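Local coordinates for protein alpha-14 giardin (Giardia lamblia, PDB 3CHJ) that binds calcium and phosphatidylserine as an annexin and may link the phospholipid bilayer to the underlying axoneme as a calcium-regulated structural element, at residues C279-Y282 / Y283-Y287; L228-Y231 / A232-A236. All coordinates share one frame; numbering follows the deposited sequence.

Contact 1. Residues C279-Y282 / Y283-Y287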
ATOM      1  N   CYS A 279       2.108   6.501  10.722  1.00 13.33           N
ATOM      2  CA  CYS A 279       1.657   5.115  10.889  1.00 12.78           C
ATOM      3  C   CYS A 279       1.747   4.595  12.321  1.00 12.62           C
ATOM      4  O   CYS A 279       0.752   4.059  12.858  1.00 12.45           O
ATOM      5  CB  CYS A 279       2.436   4.191   9.968  1.00 12.90           C
ATOM      6  SG  CYS A 279       1.933   2.443  10.098  1.00 13.90           S
ATOM      7  N   LYS A 280       2.923   4.712  12.941  1.00 12.33           N
ATOM      8  CA  LYS A 280       3.067   4.167  14.304  1.00 12.85           C
ATOM      9  C   LYS A 280       2.137   4.843  15.316  1.00 13.38           C
ATOM     10  O   LYS A 280       1.554   4.171  16.189  1.00 13.42           O
ATOM     11  CB  LYS A 280       4.518   4.214  14.792  1.00 13.44           C
ATOM     12  CG  LYS A 280       5.473   3.310  13.998  1.00 12.46           C
ATOM     13  CD  LYS A 280       6.812   3.139  14.760  1.00 13.17           C
ATOM     14  CE  LYS A 280       7.832   2.369  13.916  1.00 14.20           C
ATOM     15  NZ  LYS A 280       9.155   2.165  14.636  1.00 14.82           N
ATOM     16  N   TYR A 281       1.994   6.156  15.193  1.00 12.83           N
ATOM     17  CA  TYR A 281       1.068   6.898  16.046  1.00 12.92           C
ATOM     18  C   TYR A 281      -0.381   6.390  15.918  1.00 13.01           C
ATOM     19  O   TYR A 281      -1.034   6.084  16.921  1.00 12.81           O
ATOM     20  CB  TYR A 281       1.153   8.377  15.702  1.00 13.64           C
ATOM     21  CG  TYR A 281       0.114   9.211  16.388  1.00 14.34           C
ATOM     22  CD1 TYR A 281       0.294   9.627  17.698  1.00 16.33           C
ATOM     23  CD2 TYR A 281      -1.056   9.554  15.730  1.00 15.27           C
ATOM     24  CE1 TYR A 281      -0.681  10.394  18.333  1.00 16.23           C
ATOM     25  CE2 TYR A 281      -2.039  10.311  16.352  1.00 17.48           C
ATOM     26  CZ  TYR A 281      -1.836  10.727  17.652  1.00 16.83           C
ATOM     27  OH  TYR A 281      -2.803  11.507  18.267  1.00 19.57           O
ATOM     28  N   TYR A 282      -0.876   6.286  14.687  1.00 12.10           N
ATOM     29  CA  TYR A 282      -2.253   5.833  14.503  1.00 12.58           C
ATOM     30  C   TYR A 282      -2.406   4.373  14.873  1.00 12.25           C
ATOM     31  O   TYR A 282      -3.449   3.979  15.366  1.00 12.18           O
ATOM     32  CB  TYR A 282      -2.763   6.120  13.085  1.00 14.20           C
ATOM     33  CG  TYR A 282      -2.981   7.593  12.887  1.00 14.73           C
ATOM     34  CD1 TYR A 282      -4.090   8.233  13.442  1.00 18.08           C
ATOM     35  CD2 TYR A 282      -2.054   8.368  12.177  1.00 16.08           C
ATOM     36  CE1 TYR A 282      -4.277   9.605  13.281  1.00 17.46           C
ATOM     37  CE2 TYR A 282      -2.230   9.741  12.013  1.00 17.80           C
ATOM     38  CZ  TYR A 282      -3.339  10.353  12.569  1.00 18.07           C
ATOM     39  OH  TYR A 282      -3.533  11.699  12.409  1.00 20.25           O
ATOM     40  N   TYR A 283      -1.366   3.584  14.640  1.00 12.31           N
ATOM     41  CA  TYR A 283      -1.396   2.172  15.018  1.00 12.35           C
ATOM     42  C   TYR A 283      -1.746   2.015  16.508  1.00 12.56           C
ATOM     43  O   TYR A 283      -2.643   1.245  16.876  1.00 12.35           O
ATOM     44  CB  TYR A 283      -0.056   1.478  14.687  1.00 12.28           C
ATOM     45  CG  TYR A 283      -0.157  -0.017  14.893  1.00 11.73           C
ATOM     46  CD1 TYR A 283      -0.387  -0.873  13.808  1.00 11.97           C
ATOM     47  CD2 TYR A 283      -0.083  -0.574  16.171  1.00 12.20           C
ATOM     48  CE1 TYR A 283      -0.538  -2.246  13.991  1.00 13.11           C
ATOM     49  CE2 TYR A 283      -0.242  -1.958  16.365  1.00 14.13           C
ATOM     50  CZ  TYR A 283      -0.463  -2.772  15.270  1.00 14.61           C
ATOM     51  OH  TYR A 283      -0.623  -4.130  15.436  1.00 16.31           O
ATOM     52  N   LYS A 284      -1.038   2.747  17.364  1.00 12.47           N
ATOM     53  CA  LYS A 284      -1.288   2.664  18.808  1.00 13.27           C
ATOM     54  C   LYS A 284      -2.641   3.269  19.186  1.00 13.38           C
ATOM     55  O   LYS A 284      -3.352   2.739  20.058  1.00 14.34           O
ATOM     56  CB  LYS A 284      -0.163   3.352  19.573  1.00 14.18           C
ATOM     57  CG  LYS A 284      -0.291   3.216  21.083  1.00 17.35           C
ATOM     58  CD  LYS A 284       0.987   3.614  21.779  1.00 20.85           C
ATOM     59  CE  LYS A 284       0.794   3.710  23.286  1.00 25.39           C
ATOM     60  NZ  LYS A 284      -0.081   4.870  23.648  1.00 27.89           N
ATOM     61  N   LYS A 285      -2.999   4.361  18.519  1.00 13.29           N
ATOM     62  CA  LYS A 285      -4.226   5.076  18.835  1.00 14.13           C
ATOM     63  C   LYS A 285      -5.410   4.150  18.589  1.00 14.53           C
ATOM     64  O   LYS A 285      -6.354   4.146  19.383  1.00 14.46           O
ATOM     65  CB  LYS A 285      -4.314   6.360  17.999  1.00 15.06           C
ATOM     66  CG  LYS A 285      -5.300   7.381  18.525  1.00 17.08           C
ATOM     67  CD  LYS A 285      -5.150   8.706  17.802  1.00 20.33           C
ATOM     68  CE  LYS A 285      -6.104   9.758  18.357  1.00 21.45           C
ATOM     69  NZ  LYS A 285      -5.896  11.071  17.658  1.00 22.43           N
ATOM     70  N   VAL A 286      -5.340   3.347  17.522  1.00 14.60           N
ATOM     71  CA  VAL A 286      -6.461   2.519  17.085  1.00 15.43           C
ATOM     72  C   VAL A 286      -6.432   1.139  17.751  1.00 15.56           C
ATOM     73  O   VAL A 286      -7.473   0.631  18.183  1.00 16.38           O
ATOM     74  CB  VAL A 286      -6.471   2.369  15.539  1.00 14.90           C
ATOM     75  CG1 VAL A 286      -7.602   1.454  15.085  1.00 18.40           C
ATOM     76  CG2 VAL A 286      -6.605   3.742  14.880  1.00 15.41           C
ATOM     77  N   TYR A 287      -5.241   0.535  17.839  1.00 15.00           N
ATOM     78  CA  TYR A 287      -5.112  -0.862  18.284  1.00 15.75           C
ATOM     79  C   TYR A 287      -4.671  -1.019  19.738  1.00 15.62           C
ATOM     80  O   TYR A 287      -4.660  -2.143  20.252  1.00 16.39           O
ATOM     81  CB  TYR A 287      -4.193  -1.688  17.343  1.00 15.60           C
ATOM     82  CG  TYR A 287      -4.721  -1.620  15.937  1.00 16.21           C
ATOM     83  CD1 TYR A 287      -4.069  -0.866  14.963  1.00 15.02           C
ATOM     84  CD2 TYR A 287      -5.922  -2.242  15.607  1.00 18.67           C
ATOM     85  CE1 TYR A 287      -4.599  -0.753  13.666  1.00 16.98           C
ATOM     86  CE2 TYR A 287      -6.452  -2.142  14.337  1.00 19.29           C
ATOM     87  CZ  TYR A 287      -5.796  -1.403  13.375  1.00 19.65           C
ATOM     88  OH  TYR A 287      -6.366  -1.315  12.119  1.00 23.19           O
TER
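Y281 and K285, one helical turn apart, meet through both side chain and backbone. The ammonium of K285 reaches the phenol of Y281, NZ to OH 3.2 Å, and donates a hydrogen bond to it. The lysine chain crosses the phenol end of the ring at a slant, CD of K285 lying 3.8 Å from CE2 of Y281. Two torsions bring the groups together: each residue carries its CG opposite the backbone N (chi1 172° in Y281, -162° in K285), and the lysine is extended from there to its tip. The Y281 ring also turns its edge to its neighbour, CD2 of Y281 standing 3.7 Å above the plane of the Y282 ring, over its centre.

Four carbonyls of the first turn are satisfied by amides four residues on. The C279 O to Y283 N bond is the shortest at 2.8 Å. V286 N to Y282 O follows at 2.9 Å. The bond from K285 N to Y281 O is longer, 3.1 Å, and that from K284 N to K280 O measures 3.2 Å. V286 also brings CG2 to 3.2 Å from the Y282 O that its own amide uses, a tight fit of methyl against carbonyl.

K280 and Y283 find their partners outside this ladder. The ammonium of K280 is gripped by salt bridges to D292 and E312 and a hydrogen bond to the K308 carbonyl. Y283 is buried against helix 243-254 and meets F291 edge-to-face, whereas Y281, K284, K285 and V286 are exposed. The pattern is that of a short alpha-helix with one packed side and one exposed side bearing a Tyr-Lys pair, part of the all-helical annexin fold, here within the fourth-repeat family region.

Contact 2. Residues L228-Y231 / A232-A236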
ATOM      1  N   LEU A 228     -12.806 -10.289   1.766  1.00 11.01           N
ATOM      2  CA  LEU A 228     -11.953  -9.321   1.051  1.00 10.99           C
ATOM      3  C   LEU A 228     -12.750  -8.082   0.699  1.00 10.48           C
ATOM      4  O   LEU A 228     -12.175  -6.993   0.662  1.00 10.38           O
ATOM      5  CB  LEU A 228     -11.308  -9.935  -0.197  1.00 11.36           C
ATOM      6  CG  LEU A 228     -10.267  -9.091  -0.949  1.00 11.48           C
ATOM      7  CD1 LEU A 228      -9.157  -8.602  -0.015  1.00 13.54           C
ATOM      8  CD2 LEU A 228      -9.659  -9.899  -2.107  1.00 11.79           C
ATOM      9  N   ASP A 229     -14.059  -8.204   0.458  1.00 10.65           N
ATOM     10  CA  ASP A 229     -14.878  -6.990   0.285  1.00 10.22           C
ATOM     11  C   ASP A 229     -14.682  -6.055   1.462  1.00 10.01           C
ATOM     12  O   ASP A 229     -14.530  -4.830   1.286  1.00 10.05           O
ATOM     13  CB  ASP A 229     -16.385  -7.292   0.271  1.00 10.33           C
ATOM     14  CG  ASP A 229     -16.878  -7.913  -1.013  1.00 12.87           C
ATOM     15  OD1 ASP A 229     -16.130  -7.999  -2.006  1.00 12.58           O
ATOM     16  OD2 ASP A 229     -18.068  -8.281  -1.020  1.00 14.50           O
ATOM     17  N   GLU A 230     -14.781  -6.597   2.679  1.00  9.84           N
ATOM     18  CA  GLU A 230     -14.660  -5.773   3.877  1.00 10.63           C
ATOM     19  C   GLU A 230     -13.286  -5.129   4.012  1.00 10.12           C
ATOM     20  O   GLU A 230     -13.189  -3.943   4.308  1.00 10.84           O
ATOM     21  CB  GLU A 230     -14.989  -6.602   5.115  1.00 11.24           C
ATOM     22  CG  GLU A 230     -15.014  -5.795   6.378  1.00 13.56           C
ATOM     23  CD  GLU A 230     -15.313  -6.621   7.602  1.00 19.84           C
ATOM     24  OE1 GLU A 230     -15.464  -7.861   7.471  1.00 20.63           O
ATOM     25  OE2 GLU A 230     -15.374  -6.030   8.703  1.00 22.17           O
ATOM     26  N   TYR A 231     -12.232  -5.890   3.757  1.00  9.33           N
ATOM     27  CA  TYR A 231     -10.883  -5.341   3.809  1.00  9.84           C
ATOM     28  C   TYR A 231     -10.748  -4.208   2.775  1.00  9.62           C
ATOM     29  O   TYR A 231     -10.235  -3.118   3.093  1.00 10.39           O
ATOM     30  CB  TYR A 231      -9.867  -6.455   3.529  1.00 11.05           C
ATOM     31  CG  TYR A 231      -8.472  -5.915   3.467  1.00 10.54           C
ATOM     32  CD1 TYR A 231      -7.744  -5.661   4.631  1.00 11.00           C
ATOM     33  CD2 TYR A 231      -7.878  -5.659   2.244  1.00  9.09           C
ATOM     34  CE1 TYR A 231      -6.439  -5.132   4.558  1.00 14.03           C
ATOM     35  CE2 TYR A 231      -6.576  -5.124   2.160  1.00 11.31           C
ATOM     36  CZ  TYR A 231      -5.866  -4.882   3.335  1.00 12.03           C
ATOM     37  OH  TYR A 231      -4.581  -4.366   3.270  1.00 13.86           O
ATOM     38  N   ALA A 232     -11.210  -4.466   1.553  1.00  9.86           N
ATOM     39  CA  ALA A 232     -11.066  -3.508   0.451  1.00  9.22           C
ATOM     40  C   ALA A 232     -11.787  -2.198   0.755  1.00  9.94           C
ATOM     41  O   ALA A 232     -11.202  -1.133   0.589  1.00 10.20           O
ATOM     42  CB  ALA A 232     -11.560  -4.098  -0.838  1.00 10.19           C
ATOM     43  N   PHE A 233     -13.036  -2.267   1.203  1.00  9.87           N
ATOM     44  CA  PHE A 233     -13.770  -1.010   1.474  1.00  8.99           C
ATOM     45  C   PHE A 233     -13.266  -0.293   2.715  1.00  9.90           C
ATOM     46  O   PHE A 233     -13.270   0.956   2.759  1.00 10.03           O
ATOM     47  CB  PHE A 233     -15.282  -1.244   1.494  1.00  9.77           C
ATOM     48  CG  PHE A 233     -15.875  -1.328   0.122  1.00  8.94           C
ATOM     49  CD1 PHE A 233     -16.465  -0.193  -0.455  1.00 11.10           C
ATOM     50  CD2 PHE A 233     -15.825  -2.507  -0.607  1.00  9.96           C
ATOM     51  CE1 PHE A 233     -17.013  -0.239  -1.755  1.00 11.14           C
ATOM     52  CE2 PHE A 233     -16.366  -2.568  -1.905  1.00 11.09           C
ATOM     53  CZ  PHE A 233     -16.978  -1.438  -2.470  1.00 11.03           C
ATOM     54  N   LYS A 234     -12.810  -1.044   3.717  1.00  9.73           N
ATOM     55  CA  LYS A 234     -12.160  -0.406   4.870  1.00 10.30           C
ATOM     56  C   LYS A 234     -10.864   0.286   4.428  1.00 10.37           C
ATOM     57  O   LYS A 234     -10.582   1.423   4.838  1.00 10.68           O
ATOM     58  CB  LYS A 234     -11.832  -1.438   5.947  1.00 11.23           C
ATOM     59  CG  LYS A 234     -13.010  -1.911   6.768  1.00 11.58           C
ATOM     60  CD  LYS A 234     -12.530  -2.968   7.753  1.00 13.87           C
ATOM     61  CE  LYS A 234     -13.616  -3.219   8.768  1.00 18.80           C
ATOM     62  NZ  LYS A 234     -13.173  -4.177   9.829  1.00 22.53           N
ATOM     63  N   LEU A 235     -10.085  -0.396   3.589  1.00 10.38           N
ATOM     64  CA  LEU A 235      -8.806   0.147   3.132  1.00 10.50           C
ATOM     65  C   LEU A 235      -9.035   1.417   2.301  1.00 10.12           C
ATOM     66  O   LEU A 235      -8.343   2.415   2.528  1.00 11.07           O
ATOM     67  CB  LEU A 235      -8.028  -0.917   2.349  1.00 11.15           C
ATOM     68  CG  LEU A 235      -6.651  -0.428   1.882  1.00 10.65           C
ATOM     69  CD1 LEU A 235      -5.752  -0.119   3.061  1.00 13.73           C
ATOM     70  CD2 LEU A 235      -6.012  -1.459   0.934  1.00 11.41           C
ATOM     71  N   ALA A 236     -10.022   1.395   1.401  1.00  9.99           N
ATOM     72  CA  ALA A 236     -10.367   2.562   0.579  1.00  9.91           C
ATOM     73  C   ALA A 236     -10.844   3.693   1.483  1.00 10.57           C
ATOM     74  O   ALA A 236     -10.436   4.846   1.312  1.00 10.68           O
ATOM     75  CB  ALA A 236     -11.434   2.227  -0.447  1.00 10.29           C
TER
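E230 and K234 form a salt bridge one turn apart, OE2 to NZ 3.1 Å. The ammonium comes from above the carboxylate, 42° out of its plane. Their chains run side by side in the same direction, both extended beyond CG, and touch along the aliphatic part with CG of E230 3.8 Å from CE of K234. Different first torsions bring the two stems together: CG is anti to the backbone N in E230 (-175°) but anti to the carbonyl carbon in K234 (-76°).

Backbone bonds accompany the bridge: A232 N to L228 O and L235 N to Y231 O are both 2.8 Å, while F233 N to D229 O and K234 N to E230 O are 3.0 Å. The D229 carbonyl is also approached by the F233 ring, which presents its edge with CD2 3.3 Å from that oxygen.

On the buried side L235 lies alongside Y231, CB over one ring face and CD2 3.9 Å from CE2 of the tyrosine. The phenol OH is hydrogen-bonded to D106 and S250, and R264 makes a cation-pi contact with the ring. D229 turns its carboxylate to the W145 amide; F233 stacks on F225 and meets F193 edge-to-face. This is an i to i+4 Glu-Lys salt bridge on a helix packed by 217-224, 243-254 and 144-154 within the annexin helical fold.

In the fold
Contacts 1 and 2 are each one stretch of a single helix, 279-287 and 227-241, with centres 19 Å apart and no direct touch. Helix 243-254 joins them indirectly: Y282, Y283 and Y287 pack on it from one helix, Y231, K234 and L235 from the other, and F249 meets both Y287 and Y231. Contact 2 is the more buried, with four of eight touching residues buried and none exposed, against two and four in contact 1. The chemistry differs: a surface Tyr-Lys bond in contact 1, a partly exposed Glu-Lys salt bridge beside buried Y231-L235 packing in contact 2. The side chain of D229 is about 11 Å from the bound calcium ion, too far to coordinate it.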